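Local coordinates for glycerate dehydrogenase related protein (Thermoplasma acidophilum, PDB 3GVX) that probably reduces glyoxylate or hydroxypyruvate with NADPH or NADH, at residues H96-L101 with T117-G122; S174-I179 with N202-N207; D228-S233 with N249-P254. One frame throughout, in Å; residues are numbered along the deposited sequence.

Overall arrangement
All three contacts belong to the NAD-binding, Rossmann-type domain, and they come in the order 1, 2, 3 along the chain without overlapping. Contacts 2 and 3, with centres about 10 Å apart, are two strand pairings of one parallel sheet, separated by the pairing of 204-207 with 230-233: strands 176-179, 204-207, 230-233 and 250-252 lie side by side in that order. Contact 1, its centre about 13 Å from that of contact 2 and about 14 Å from that of contact 3, sits where helix 79-97 ends against the sheet; His-96 reaches Thr-204 and stacks on Trp-230. Contacts 1 and 3 also meet the second subunit, so this end of the domain joins nucleotide-fold core to dimer interface.

Contact 1. Residues H96-L101 with T117-G122; sequences HAKNIL and TTLLYG. With K (potassium ion), chain C.
Ala-97 CA and Thr-118 CA lie 4.7 Å apart, and a nearly straight bond joins the two backbones, Thr-118 N to Ala-97 O, 2.8 Å with 170° at the hydrogen. Helix 79-97 ends here in a Schellman motif: Asn-99, at positive phi, is the C-prime residue, its N returns to His-96 O, and Ile-100 N reaches back to Ala-95 O. The loop 117-122 thus docks on a helix C-terminus and uses a carbonyl there. On the side chains, Lys-98 bends at chi2 (-58°) and then runs extended, and its NZ donates to Thr-118 O at 2.8 Å. The same ammonium gives a second bond to a water and makes a salt bridge to Glu-87 of the second subunit, so three partners hold it. CG2 of Thr-117 packs 3.6 Å from Lys-98 CA, while Ala-97 CB lies 4.0 Å from Thr-118 CB. Thr-117 places OG1 between its own N and carbonyl carbon (chi1 54°), where it binds potassium. His-88 and Val-256 of the second subunit also bind this ion, making it an intersubunit metal site. The water held by Lys-98 NZ is also a ligand, 2.7 Å from the potassium ion.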
loop_
_atom_site.group_PDB
_atom_site.type_symbol
_atom_site.label_atom_id
_atom_site.label_comp_id
_atom_site.label_asym_id
_atom_site.label_seq_id
_atom_site.Cartn_x
_atom_site.Cartn_y
_atom_site.Cartn_z
ATOM N N HIS B 96 -8.484 7.394 -2.960
ATOM C CA HIS B 96 -9.684 7.928 -2.328
ATOM C C HIS B 96 -9.468 8.289 -0.862
ATOM O O HIS B 96 -9.851 9.363 -0.429
ATOM C CB HIS B 96 -10.845 6.927 -2.454
ATOM C CG HIS B 96 -12.073 7.337 -1.711
ATOM N ND1 HIS B 96 -12.644 8.579 -1.850
ATOM C CD2 HIS B 96 -12.819 6.679 -0.790
ATOM C CE1 HIS B 96 -13.687 8.674 -1.044
ATOM N NE2 HIS B 96 -13.813 7.534 -0.390
ATOM N N ALA B 97 -8.833 7.401 -0.106
ATOM C CA ALA B 97 -8.592 7.663 1.302
ATOM C C ALA B 97 -7.803 8.938 1.567
ATOM O O ALA B 97 -8.108 9.648 2.502
ATOM C CB ALA B 97 -7.910 6.463 1.965
ATOM N N LYS B 98 -6.816 9.243 0.732
ATOM C CA LYS B 98 -5.999 10.447 0.923
ATOM C C LYS B 98 -6.437 11.630 0.061
ATOM O O LYS B 98 -5.717 12.624 -0.069
ATOM C CB LYS B 98 -4.511 10.130 0.660
ATOM C CG LYS B 98 -4.039 8.845 1.317
ATOM C CD LYS B 98 -4.252 8.873 2.829
ATOM C CE LYS B 98 -3.828 7.566 3.472
ATOM N NZ LYS B 98 -3.970 7.562 4.957
ATOM N N ASN B 99 -7.616 11.492 -0.540
ATOM C CA ASN B 99 -8.155 12.539 -1.400
ATOM C C ASN B 99 -7.070 13.015 -2.346
ATOM O O ASN B 99 -6.855 14.208 -2.526
ATOM C CB ASN B 99 -8.662 13.706 -0.549
ATOM C CG ASN B 99 -9.782 13.294 0.381
ATOM O OD1 ASN B 99 -9.842 13.737 1.533
ATOM N ND2 ASN B 99 -10.685 12.451 -0.112
ATOM N N ILE B 100 -6.370 12.065 -2.941
ATOM C CA ILE B 100 -5.277 12.376 -3.842
ATOM C C ILE B 100 -5.656 13.254 -5.044
ATOM O O ILE B 100 -4.999 14.259 -5.295
ATOM C CB ILE B 100 -4.591 11.079 -4.341
ATOM C CG1 ILE B 100 -3.917 10.365 -3.164
ATOM C CG2 ILE B 100 -3.602 11.390 -5.459
ATOM C CD1 ILE B 100 -2.791 11.151 -2.497
ATOM N N LEU B 101 -6.706 12.894 -5.780
ATOM C CA LEU B 101 -7.107 13.669 -6.965
ATOM C C LEU B 101 -7.537 15.109 -6.680
ATOM O O LEU B 101 -7.101 16.048 -7.342
ATOM C CB LEU B 101 -8.241 12.962 -7.708
ATOM C CG LEU B 101 -8.070 11.642 -8.467
ATOM C CD1 LEU B 101 -7.251 10.638 -7.673
ATOM C CD2 LEU B 101 -9.481 11.131 -8.800
ATOM N N THR B 117 -7.745 13.313 5.974
ATOM C CA THR B 117 -7.753 12.136 5.150
ATOM C C THR B 117 -8.181 10.967 5.978
ATOM O O THR B 117 -8.276 11.049 7.201
ATOM C CB THR B 117 -6.370 11.854 4.543
ATOM O OG1 THR B 117 -5.400 11.800 5.587
ATOM C CG2 THR B 117 -5.988 12.929 3.536
ATOM N N THR B 118 -8.451 9.878 5.275
ATOM C CA THR B 118 -8.867 8.660 5.905
ATOM C C THR B 118 -7.653 7.758 6.008
ATOM O O THR B 118 -6.808 7.676 5.133
ATOM C CB THR B 118 -9.956 7.965 5.091
ATOM O OG1 THR B 118 -11.121 8.790 5.078
ATOM C CG2 THR B 118 -10.292 6.616 5.690
ATOM N N LEU B 119 -7.591 7.067 7.114
ATOM C CA LEU B 119 -6.513 6.164 7.386
ATOM C C LEU B 119 -6.975 4.737 7.305
ATOM O O LEU B 119 -8.089 4.430 7.696
ATOM C CB LEU B 119 -6.073 6.431 8.782
ATOM C CG LEU B 119 -4.718 6.817 9.285
ATOM C CD1 LEU B 119 -4.305 8.305 9.096
ATOM C CD2 LEU B 119 -4.934 6.469 10.720
ATOM N N LEU B 120 -6.092 3.863 6.857
ATOM C CA LEU B 120 -6.443 2.465 6.753
ATOM C C LEU B 120 -6.185 1.770 8.071
ATOM O O LEU B 120 -6.952 0.911 8.502
ATOM C CB LEU B 120 -5.635 1.804 5.654
ATOM C CG LEU B 120 -5.905 2.448 4.304
ATOM C CD1 LEU B 120 -5.061 1.767 3.239
ATOM C CD2 LEU B 120 -7.411 2.370 4.002
ATOM N N TYR B 121 -5.105 2.169 8.727
ATOM C CA TYR B 121 -4.727 1.569 9.998
ATOM C C TYR B 121 -5.867 1.408 11.005
ATOM O O TYR B 121 -6.529 2.380 11.367
ATOM C CB TYR B 121 -3.598 2.359 10.648
ATOM C CG TYR B 121 -3.040 1.690 11.878
ATOM C CD1 TYR B 121 -1.986 0.786 11.787
ATOM C CD2 TYR B 121 -3.554 1.971 13.142
ATOM C CE1 TYR B 121 -1.448 0.181 12.929
ATOM C CE2 TYR B 121 -3.029 1.376 14.291
ATOM C CZ TYR B 121 -1.972 0.486 14.175
ATOM O OH TYR B 121 -1.415 -0.065 15.300
ATOM N N GLY B 122 -6.076 0.177 11.466
ATOM C CA GLY B 122 -7.121 -0.080 12.439
ATOM C C GLY B 122 -8.495 -0.359 11.859
ATOM O O GLY B 122 -9.403 -0.783 12.561
HETATM K K K C . -2.855 11.918 4.616
HETATM O O HOH W 1 -2.320 9.523 5.688
#

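Contact 2. Residues S174-I179 with N202-N207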
loop_
_atom_site.group_PDB
_atom_site.type_symbol
_atom_site.label_atom_id
_atom_site.label_comp_id
_atom_site.label_asym_id
_atom_site.label_seq_id
_atom_site.Cartn_x
_atom_site.Cartn_y
_atom_site.Cartn_z
ATOM N N SER B 174 -17.670 -4.123 7.749
ATOM C CA SER B 174 -16.624 -3.494 6.952
ATOM C C SER B 174 -16.657 -1.977 6.733
ATOM O O SER B 174 -17.717 -1.364 6.607
ATOM C CB SER B 174 -16.556 -4.182 5.586
ATOM O OG SER B 174 -16.454 -5.574 5.745
ATOM N N ASP B 175 -15.465 -1.388 6.685
ATOM C CA ASP B 175 -15.310 0.036 6.403
ATOM C C ASP B 175 -14.946 0.123 4.930
ATOM O O ASP B 175 -15.204 1.119 4.253
ATOM C CB ASP B 175 -14.201 0.637 7.269
ATOM C CG ASP B 175 -14.510 0.550 8.741
ATOM O OD1 ASP B 175 -15.580 1.016 9.158
ATOM O OD2 ASP B 175 -13.687 0.018 9.494
ATOM N N PHE B 176 -14.335 -0.954 4.457
ATOM C CA PHE B 176 -13.912 -1.081 3.081
ATOM C C PHE B 176 -14.293 -2.471 2.636
ATOM O O PHE B 176 -14.166 -3.431 3.388
ATOM C CB PHE B 176 -12.398 -0.938 2.963
ATOM C CG PHE B 176 -11.869 0.372 3.448
ATOM C CD1 PHE B 176 -11.710 1.440 2.576
ATOM C CD2 PHE B 176 -11.552 0.551 4.779
ATOM C CE1 PHE B 176 -11.245 2.661 3.030
ATOM C CE2 PHE B 176 -11.085 1.775 5.240
ATOM C CZ PHE B 176 -10.933 2.828 4.364
ATOM N N VAL B 177 -14.776 -2.577 1.414
ATOM C CA VAL B 177 -15.140 -3.864 0.883
ATOM C C VAL B 177 -14.504 -4.043 -0.462
ATOM O O VAL B 177 -14.624 -3.198 -1.352
ATOM C CB VAL B 177 -16.651 -4.030 0.717
ATOM C CG1 VAL B 177 -16.927 -5.223 -0.214
ATOM C CG2 VAL B 177 -17.309 -4.217 2.082
ATOM N N LEU B 178 -13.802 -5.154 -0.600
ATOM C CA LEU B 178 -13.170 -5.458 -1.853
ATOM C C LEU B 178 -13.885 -6.627 -2.518
ATOM O O LEU B 178 -14.120 -7.664 -1.902
ATOM C CB LEU B 178 -11.707 -5.822 -1.658
ATOM C CG LEU B 178 -11.147 -6.125 -3.045
ATOM C CD1 LEU B 178 -10.282 -4.959 -3.536
ATOM C CD2 LEU B 178 -10.397 -7.451 -2.989
ATOM N N ILE B 179 -14.227 -6.458 -3.783
ATOM C CA ILE B 179 -14.889 -7.529 -4.486
ATOM C C ILE B 179 -13.883 -8.230 -5.368
ATOM O O ILE B 179 -13.332 -7.650 -6.289
ATOM C CB ILE B 179 -16.052 -7.026 -5.333
ATOM C CG1 ILE B 179 -17.025 -6.259 -4.435
ATOM C CG2 ILE B 179 -16.730 -8.215 -6.016
ATOM C CD1 ILE B 179 -17.973 -5.375 -5.176
ATOM N N ASN B 202 -19.745 5.968 5.074
ATOM C CA ASN B 202 -18.456 6.199 4.410
ATOM C C ASN B 202 -17.773 4.970 3.833
ATOM O O ASN B 202 -16.563 4.965 3.611
ATOM C CB ASN B 202 -17.486 6.896 5.357
ATOM C CG ASN B 202 -17.985 8.243 5.791
ATOM O OD1 ASN B 202 -18.496 9.022 4.985
ATOM N ND2 ASN B 202 -17.836 8.535 7.066
ATOM N N LEU B 203 -18.563 3.940 3.571
ATOM C CA LEU B 203 -18.037 2.709 3.020
ATOM C C LEU B 203 -17.418 2.975 1.666
ATOM O O LEU B 203 -17.931 3.775 0.887
ATOM C CB LEU B 203 -19.151 1.676 2.871
ATOM C CG LEU B 203 -18.725 0.488 2.004
ATOM C CD1 LEU B 203 -17.747 -0.427 2.783
ATOM C CD2 LEU B 203 -19.970 -0.272 1.555
ATOM N N THR B 204 -16.298 2.317 1.405
ATOM C CA THR B 204 -15.613 2.422 0.130
ATOM C C THR B 204 -15.615 1.028 -0.459
ATOM O O THR B 204 -15.204 0.054 0.179
ATOM C CB THR B 204 -14.162 2.895 0.288
ATOM O OG1 THR B 204 -14.152 4.185 0.908
ATOM C CG2 THR B 204 -13.480 2.987 -1.078
ATOM N N ILE B 205 -16.104 0.936 -1.681
ATOM C CA ILE B 205 -16.175 -0.337 -2.346
ATOM C C ILE B 205 -15.175 -0.390 -3.474
ATOM O O ILE B 205 -15.060 0.538 -4.272
ATOM C CB ILE B 205 -17.580 -0.591 -2.871
ATOM C CG1 ILE B 205 -18.558 -0.446 -1.703
ATOM C CG2 ILE B 205 -17.641 -1.957 -3.547
ATOM C CD1 ILE B 205 -19.925 -1.033 -1.909
ATOM N N VAL B 206 -14.427 -1.481 -3.520
ATOM C CA VAL B 206 -13.437 -1.654 -4.554
ATOM C C VAL B 206 -13.769 -2.912 -5.341
ATOM O O VAL B 206 -13.913 -4.000 -4.779
ATOM C CB VAL B 206 -12.032 -1.789 -3.949
ATOM C CG1 VAL B 206 -10.991 -1.597 -5.031
ATOM C CG2 VAL B 206 -11.865 -0.799 -2.791
ATOM N N ASN B 207 -13.885 -2.758 -6.651
ATOM C CA ASN B 207 -14.211 -3.885 -7.501
ATOM C C ASN B 207 -13.076 -4.281 -8.431
ATOM O O ASN B 207 -12.732 -3.542 -9.351
ATOM C CB ASN B 207 -15.447 -3.569 -8.343
ATOM C CG ASN B 207 -16.063 -4.810 -8.943
ATOM O OD1 ASN B 207 -15.391 -5.828 -9.116
ATOM N ND2 ASN B 207 -17.344 -4.731 -9.272
HETATM O O HOH W 2 -14.303 4.018 3.475
#
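Phe-176 carries CG anti to its carbonyl carbon (chi1 -60°), Thr-204 sets OG1 in the same relation to its own backbone, and the two side chains lie side by side and point the same way. Phe-176 CD1 comes 3.7 Å from Thr-204 CB, approaching obliquely to the ring. Two residues on, on the same face, Leu-178 has CG anti to its N (chi1 180°). Its CD1 packs 3.6 Å from Val-206 CB. The other face carries Val-177, Ile-179 and Ile-205. There Ile-179 CD1 meets Ile-205 CG2 at 3.8 Å, and Val-177 CG2 touches CD1 of Leu-203, which also presses on the carbonyl O of Asp-175.

The backbones supply the framework. The axes of strands 176-179 and 204-207 approach to 4.7 Å, with only 14° between their directions, and four hydrogen bonds alternate between them. Those from Val-177 N to Thr-204 O, Val-206 N to Val-177 O and Ile-179 N to Val-206 O (2.7 Å) are close to linear. The bond nearest the strands' N-terminal ends, Thr-204 N to Asp-175 O, is longer at 3.3 Å. At this end a water donates to Asp-175 O and accepts from Thr-204 OG1, tying the hydroxyl to the strand entrance.

Beyond the pair, Asp-175 forms a salt bridge with Arg-200 and accepts from Ala-124 N, while Asn-207 ND2 bonds to Tyr-231 OH. Phe-171 of helix 167-172 covers the Val-177, Leu-203 and Ile-205 side, and helix 79-97 meets Phe-176, Leu-178 and Thr-204. Parallel neighbours joined through helix 193-196 in a beta-alpha-beta unit, with helices on both faces, are characteristic of the Rossmann-type nucleotide-binding fold.

Contact 3. Residues D228-S233 with N249-P254; sequences DVWYLS and NAILSP
This contact is a parallel strand pairing at the margin of the sheet, where 250-252, the outermost strand within the chain, lies beside 230-233. The two axes approach to 4.8 Å with only 3° between them. Tyr-231 N donates to Asn-249 O and Ser-233 N to Ile-251 O, both at 3.1 Å, and Ser-253 N continues the ladder to Ser-233 O. The return bond from Ile-251 N to Tyr-231 O is weak.

At the start of the strand the Trp-230 indole packs on Asn-249. Asn-249 CA lies over the centre of its six-membered ring, 3.4 Å from the centroid and 9° off the normal, a CH-pi contact. The indole CZ3 meets Ile-251 CG1 at 3.9 Å, with that carbon at the ring edge. His-96 of helix 79-97 also stacks on this indole, tying the edge of the Rossmann-type sheet to the helix that covers it. An alanine in place of Trp-230 would probably leave Asn-249 CA and Ile-251 CG1 without their aromatic partner and His-96 without its stack, opening a gap between helix and sheet.

Leu-232 and Ile-251 share one face of the sheet and lie side by side. CG of Leu-232 is anti to its carbonyl carbon (chi1 -41°); its CD2 lies 3.5 Å from Ile-251 CG1. Leu-92 and Ala-95 of helix 79-97 meet Ile-251 too. The reverse face bears Tyr-231, Ala-250 and Leu-252, with Met-219 and Leu-223 of helix 216-225 against the tyrosine. Lys-108 of the second subunit donates its NZ to Ala-250 O.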
loop_
_atom_site.group_PDB
_atom_site.type_symbol
_atom_site.label_atom_id
_atom_site.label_comp_id
_atom_site.label_asym_id
_atom_site.label_seq_id
_atom_site.Cartn_x
_atom_site.Cartn_y
_atom_site.Cartn_z
ATOM N N ASP B 228 -22.079 9.270 0.553
ATOM C CA ASP B 228 -20.844 9.126 1.341
ATOM C C ASP B 228 -20.103 7.879 0.876
ATOM O O ASP B 228 -18.919 7.699 1.147
ATOM C CB ASP B 228 -21.180 8.980 2.819
ATOM C CG ASP B 228 -22.199 7.887 3.059
ATOM O OD1 ASP B 228 -23.277 7.953 2.440
ATOM O OD2 ASP B 228 -21.926 6.959 3.844
ATOM N N VAL B 229 -20.821 7.015 0.170
ATOM C CA VAL B 229 -20.253 5.778 -0.333
ATOM C C VAL B 229 -19.571 5.974 -1.671
ATOM O O VAL B 229 -20.080 6.663 -2.554
ATOM C CB VAL B 229 -21.339 4.682 -0.468
ATOM C CG1 VAL B 229 -20.739 3.417 -1.083
ATOM C CG2 VAL B 229 -21.944 4.387 0.902
ATOM N N TRP B 230 -18.395 5.380 -1.805
ATOM C CA TRP B 230 -17.656 5.484 -3.042
ATOM C C TRP B 230 -17.523 4.131 -3.670
ATOM O O TRP B 230 -17.549 3.105 -2.999
ATOM C CB TRP B 230 -16.274 6.107 -2.819
ATOM C CG TRP B 230 -16.330 7.582 -2.756
ATOM C CD1 TRP B 230 -17.036 8.328 -1.861
ATOM C CD2 TRP B 230 -15.691 8.513 -3.640
ATOM N NE1 TRP B 230 -16.876 9.662 -2.124
ATOM C CE2 TRP B 230 -16.050 9.806 -3.204
ATOM C CE3 TRP B 230 -14.841 8.382 -4.744
ATOM C CZ2 TRP B 230 -15.596 10.968 -3.846
ATOM C CZ3 TRP B 230 -14.385 9.539 -5.379
ATOM C CH2 TRP B 230 -14.761 10.813 -4.922
ATOM N N TYR B 231 -17.384 4.141 -4.980
ATOM C CA TYR B 231 -17.238 2.916 -5.717
ATOM C C TYR B 231 -16.003 3.051 -6.572
ATOM O O TYR B 231 -15.963 3.860 -7.488
ATOM C CB TYR B 231 -18.472 2.688 -6.591
ATOM C CG TYR B 231 -18.429 1.403 -7.381
ATOM C CD1 TYR B 231 -18.310 0.176 -6.742
ATOM C CD2 TYR B 231 -18.533 1.412 -8.768
ATOM C CE1 TYR B 231 -18.280 -1.015 -7.467
ATOM C CE2 TYR B 231 -18.513 0.227 -9.512
ATOM C CZ TYR B 231 -18.393 -0.984 -8.855
ATOM O OH TYR B 231 -18.403 -2.153 -9.575
ATOM N N LEU B 232 -14.980 2.272 -6.254
ATOM C CA LEU B 232 -13.749 2.314 -7.021
ATOM C C LEU B 232 -13.681 1.026 -7.804
ATOM O O LEU B 232 -13.698 -0.063 -7.235
ATOM C CB LEU B 232 -12.550 2.426 -6.087
ATOM C CG LEU B 232 -12.790 3.393 -4.933
ATOM C CD1 LEU B 232 -11.576 3.338 -4.030
ATOM C CD2 LEU B 232 -13.074 4.820 -5.444
ATOM N N SER B 233 -13.603 1.137 -9.118
ATOM C CA SER B 233 -13.573 -0.080 -9.898
ATOM C C SER B 233 -12.611 -0.103 -11.055
ATOM O O SER B 233 -12.330 0.905 -11.703
ATOM C CB SER B 233 -14.983 -0.404 -10.386
ATOM O OG SER B 233 -15.050 -1.734 -10.842
ATOM N N ASN B 249 -18.726 10.318 -6.900
ATOM C CA ASN B 249 -18.164 9.401 -5.914
ATOM C C ASN B 249 -17.660 8.066 -6.458
ATOM O O ASN B 249 -18.113 7.007 -6.048
ATOM C CB ASN B 249 -19.165 9.159 -4.766
ATOM C CG ASN B 249 -20.601 8.933 -5.254
ATOM O OD1 ASN B 249 -21.445 8.438 -4.504
ATOM N ND2 ASN B 249 -20.881 9.305 -6.501
ATOM N N ALA B 250 -16.712 8.133 -7.384
ATOM C CA ALA B 250 -16.108 6.945 -7.952
ATOM C C ALA B 250 -14.768 7.286 -8.580
ATOM O O ALA B 250 -14.538 8.413 -8.994
ATOM C CB ALA B 250 -17.041 6.327 -9.002
ATOM N N ILE B 251 -13.881 6.301 -8.604
ATOM C CA ILE B 251 -12.579 6.434 -9.228
ATOM C C ILE B 251 -12.546 5.158 -10.038
ATOM O O ILE B 251 -12.790 4.063 -9.523
ATOM C CB ILE B 251 -11.411 6.422 -8.230
ATOM C CG1 ILE B 251 -11.587 7.525 -7.190
ATOM C CG2 ILE B 251 -10.106 6.616 -8.980
ATOM C CD1 ILE B 251 -10.419 7.667 -6.249
ATOM N N LEU B 252 -12.257 5.298 -11.317
ATOM C CA LEU B 252 -12.284 4.152 -12.202
ATOM C C LEU B 252 -11.018 3.927 -12.983
ATOM O O LEU B 252 -10.237 4.845 -13.229
ATOM C CB LEU B 252 -13.432 4.308 -13.204
ATOM C CG LEU B 252 -14.816 4.648 -12.649
ATOM C CD1 LEU B 252 -15.736 5.082 -13.798
ATOM C CD2 LEU B 252 -15.381 3.447 -11.895
ATOM N N SER B 253 -10.829 2.685 -13.385
ATOM C CA SER B 253 -9.691 2.330 -14.205
ATOM C C SER B 253 -10.166 1.289 -15.227
ATOM O O SER B 253 -11.039 0.483 -14.944
ATOM C CB SER B 253 -8.522 1.811 -13.357
ATOM O OG SER B 253 -8.871 0.695 -12.572
ATOM N N PRO B 254 -9.588 1.314 -16.434
ATOM C CA PRO B 254 -9.892 0.425 -17.561
ATOM C C PRO B 254 -9.392 -1.040 -17.551
ATOM O O PRO B 254 -8.634 -1.442 -18.430
ATOM C CB PRO B 254 -9.361 1.216 -18.755
ATOM C CG PRO B 254 -8.177 1.917 -18.169
ATOM C CD PRO B 254 -8.711 2.415 -16.862
#